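Local coordinates for protein TRAP-T family transporter, DctP (Periplasmic binding) subunit (Sulfitobacter sp. NAS-14.1, PDB 4PF8) that binds beta-D-galacturonate and, as the periplasmic solute-binding subunit of a TRAP transporter, probably delivers such sugar acids to its membrane partners, at residues A73-Q76 with L77-I81. Residues are numbered along the deposited sequence; the frame is centred on the assembly and turned at random.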
ATOM      1  N   ALA A  73       5.876 -11.752  -4.467  1.00  8.06           N
ATOM      2  CA  ALA A  73       6.783 -11.534  -3.337  1.00  7.87           C
ATOM      3  C   ALA A  73       6.145 -11.960  -2.021  1.00  7.45           C
ATOM      4  O   ALA A  73       6.799 -12.519  -1.143  1.00  7.59           O
ATOM      5  CB  ALA A  73       7.235 -10.080  -3.289  1.00  8.69           C
ATOM      6  N   ILE A  74       4.850 -11.705  -1.881  1.00  7.66           N
ATOM      7  CA  ILE A  74       4.142 -12.111  -0.687  1.00  8.10           C
ATOM      8  C   ILE A  74       4.188 -13.628  -0.578  1.00  8.99           C
ATOM      9  O   ILE A  74       4.417 -14.189   0.498  1.00  9.75           O
ATOM     10  CB  ILE A  74       2.678 -11.625  -0.707  1.00  8.70           C
ATOM     11  CG1 ILE A  74       2.635 -10.108  -0.504  1.00  8.46           C
ATOM     12  CG2 ILE A  74       1.865 -12.344   0.378  1.00 10.24           C
ATOM     13  CD1 ILE A  74       1.329  -9.443  -0.940  1.00  9.84           C
ATOM     14  N   GLU A  75       3.970 -14.308  -1.702  1.00  9.69           N
ATOM     15  CA  GLU A  75       4.034 -15.770  -1.713  1.00 11.96           C
ATOM     16  C   GLU A  75       5.443 -16.254  -1.326  1.00 10.83           C
ATOM     17  O   GLU A  75       5.600 -17.199  -0.541  1.00 12.88           O
ATOM     18  CB  GLU A  75       3.650 -16.302  -3.093  1.00 15.14           C
ATOM     19  CG  GLU A  75       3.734 -17.816  -3.219  1.00 26.37           C
ATOM     20  CD  GLU A  75       2.555 -18.532  -2.574  1.00 34.59           C
ATOM     21  OE1 GLU A  75       1.688 -17.854  -1.955  1.00 33.29           O
ATOM     22  OE2 GLU A  75       2.501 -19.784  -2.697  1.00 41.45           O
ATOM     23  N   GLN A  76       6.469 -15.611  -1.873  1.00  9.69           N
ATOM     24  CA  GLN A  76       7.840 -15.983  -1.507  1.00  9.67           C
ATOM     25  C   GLN A  76       8.066 -15.845  -0.011  1.00  9.52           C
ATOM     26  O   GLN A  76       8.734 -16.671   0.608  1.00 10.11           O
ATOM     27  CB  GLN A  76       8.861 -15.111  -2.221  1.00  9.73           C
ATOM     28  CG  GLN A  76       8.944 -15.311  -3.720  1.00 10.54           C
ATOM     29  CD  GLN A  76       9.948 -14.362  -4.329  1.00 12.64           C
ATOM     30  OE1 GLN A  76      11.069 -14.228  -3.825  1.00 15.03           O
ATOM     31  NE2 GLN A  76       9.561 -13.692  -5.403  1.00 11.75           N
ATOM     32  N   LEU A  77       7.560 -14.768   0.577  1.00  9.56           N
ATOM     33  CA  LEU A  77       7.795 -14.513   1.990  1.00 10.65           C
ATOM     34  C   LEU A  77       7.109 -15.561   2.851  1.00  9.83           C
ATOM     35  O   LEU A  77       7.691 -16.077   3.811  1.00 10.31           O
ATOM     36  CB  LEU A  77       7.331 -13.094   2.355  1.00 10.39           C
ATOM     37  CG  LEU A  77       7.749 -12.730   3.787  1.00 14.08           C
ATOM     38  CD1 LEU A  77       8.552 -11.433   3.857  1.00 12.93           C
ATOM     39  CD2 LEU A  77       6.529 -12.681   4.682  1.00 20.51           C
ATOM     40  N   ARG A  78       5.883 -15.928   2.494  1.00 10.35           N
ATOM     41  CA  ARG A  78       5.157 -16.952   3.222  1.00 11.77           C
ATOM     42  C   ARG A  78       5.886 -18.285   3.154  1.00 15.63           C
ATOM     43  O   ARG A  78       5.867 -19.057   4.109  1.00 15.02           O
ATOM     44  CB  ARG A  78       3.735 -17.118   2.671  1.00 13.16           C
ATOM     45  CG  ARG A  78       2.872 -15.916   2.875  1.00 13.72           C
ATOM     46  CD  ARG A  78       1.509 -16.116   2.241  1.00 15.24           C
ATOM     47  NE  ARG A  78       0.805 -17.207   2.894  1.00 18.58           N
ATOM     48  CZ  ARG A  78      -0.163 -17.916   2.332  1.00 23.24           C
ATOM     49  NH1 ARG A  78      -0.546 -17.648   1.088  1.00 26.58           N
ATOM     50  NH2 ARG A  78      -0.745 -18.885   3.017  1.00 21.97           N
ATOM     51  N   LEU A  79       6.536 -18.548   2.025  1.00 12.39           N
ATOM     52  CA  LEU A  79       7.252 -19.802   1.830  1.00 14.22           C
ATOM     53  C   LEU A  79       8.642 -19.803   2.451  1.00 13.20           C
ATOM     54  O   LEU A  79       9.287 -20.850   2.505  1.00 14.85           O
ATOM     55  CB  LEU A  79       7.387 -20.083   0.341  1.00 17.76           C
ATOM     56  CG  LEU A  79       6.112 -20.389  -0.435  1.00 24.40           C
ATOM     57  CD1 LEU A  79       6.471 -20.430  -1.913  1.00 26.41           C
ATOM     58  CD2 LEU A  79       5.476 -21.695   0.010  1.00 31.37           C
ATOM     59  N   GLY A  80       9.119 -18.647   2.908  1.00 13.57           N
ATOM     60  CA  GLY A  80      10.445 -18.539   3.485  1.00 14.76           C
ATOM     61  C   GLY A  80      11.570 -18.320   2.510  1.00 16.52           C
ATOM     62  O   GLY A  80      12.735 -18.365   2.895  1.00 18.91           O
ATOM     63  N   ILE A  81      11.211 -18.064   1.253  1.00 13.47           N
ATOM     64  CA  ILE A  81      12.133 -17.786   0.163  1.00 15.71           C
ATOM     65  C   ILE A  81      12.646 -16.358   0.241  1.00 15.38           C
ATOM     66  O   ILE A  81      13.758 -16.063  -0.196  1.00 17.84           O
ATOM     67  CB  ILE A  81      11.378 -17.947  -1.207  1.00 18.49           C
ATOM     68  CG1 ILE A  81      11.026 -19.410  -1.435  1.00 31.16           C
ATOM     69  CG2 ILE A  81      12.222 -17.440  -2.362  1.00 24.94           C
ATOM     70  CD1 ILE A  81      10.123 -19.619  -2.618  1.00 28.09           C
TER
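Gln-76 and Ile-81 meet where helix 70-79 ends, a worked example of the Schellman motif. From Gln-76, CB packs 3.9 Å from Ile-81 CB. CG lies near the CG2 methyl of Ile-81, and OE1 comes to 3.7 Å from that same CG2, the two side chains crossing nearly at right angles. Beyond CG the chain is extended, carrying the amide past the isoleucine, and NE2 is hydrogen-bonded to the carbonyl of Leu-67. Beside this van der Waals contact, Ile-81 N donates to Gln-76 O at 2.9 Å, while Gly-80, at positive phi (86°), turns the chain out of the helix and gives its N-H to Leu-77 O. One residue before Gln-76, Glu-75 bends at chi2 (77°), bringing OE1 to 3.8 Å from Arg-78 NH1. That salt bridge is long: the carboxylate and guanidinium planes are 83° apart, and OE1 lies well out of the guanidinium plane with no N-H aimed at it; Arg-78 NE instead bonds to Lys-133 O. Leu-77, on the buried side, packs against Phe-87 of strand 84-88. The chemistry therefore implies division of labour: directed backbone bonds close the helix, the aliphatic part of Gln-76 packs against Ile-81 over that turn, and the Glu-75 to Arg-78 pair probably adds only a weak, undirected attraction.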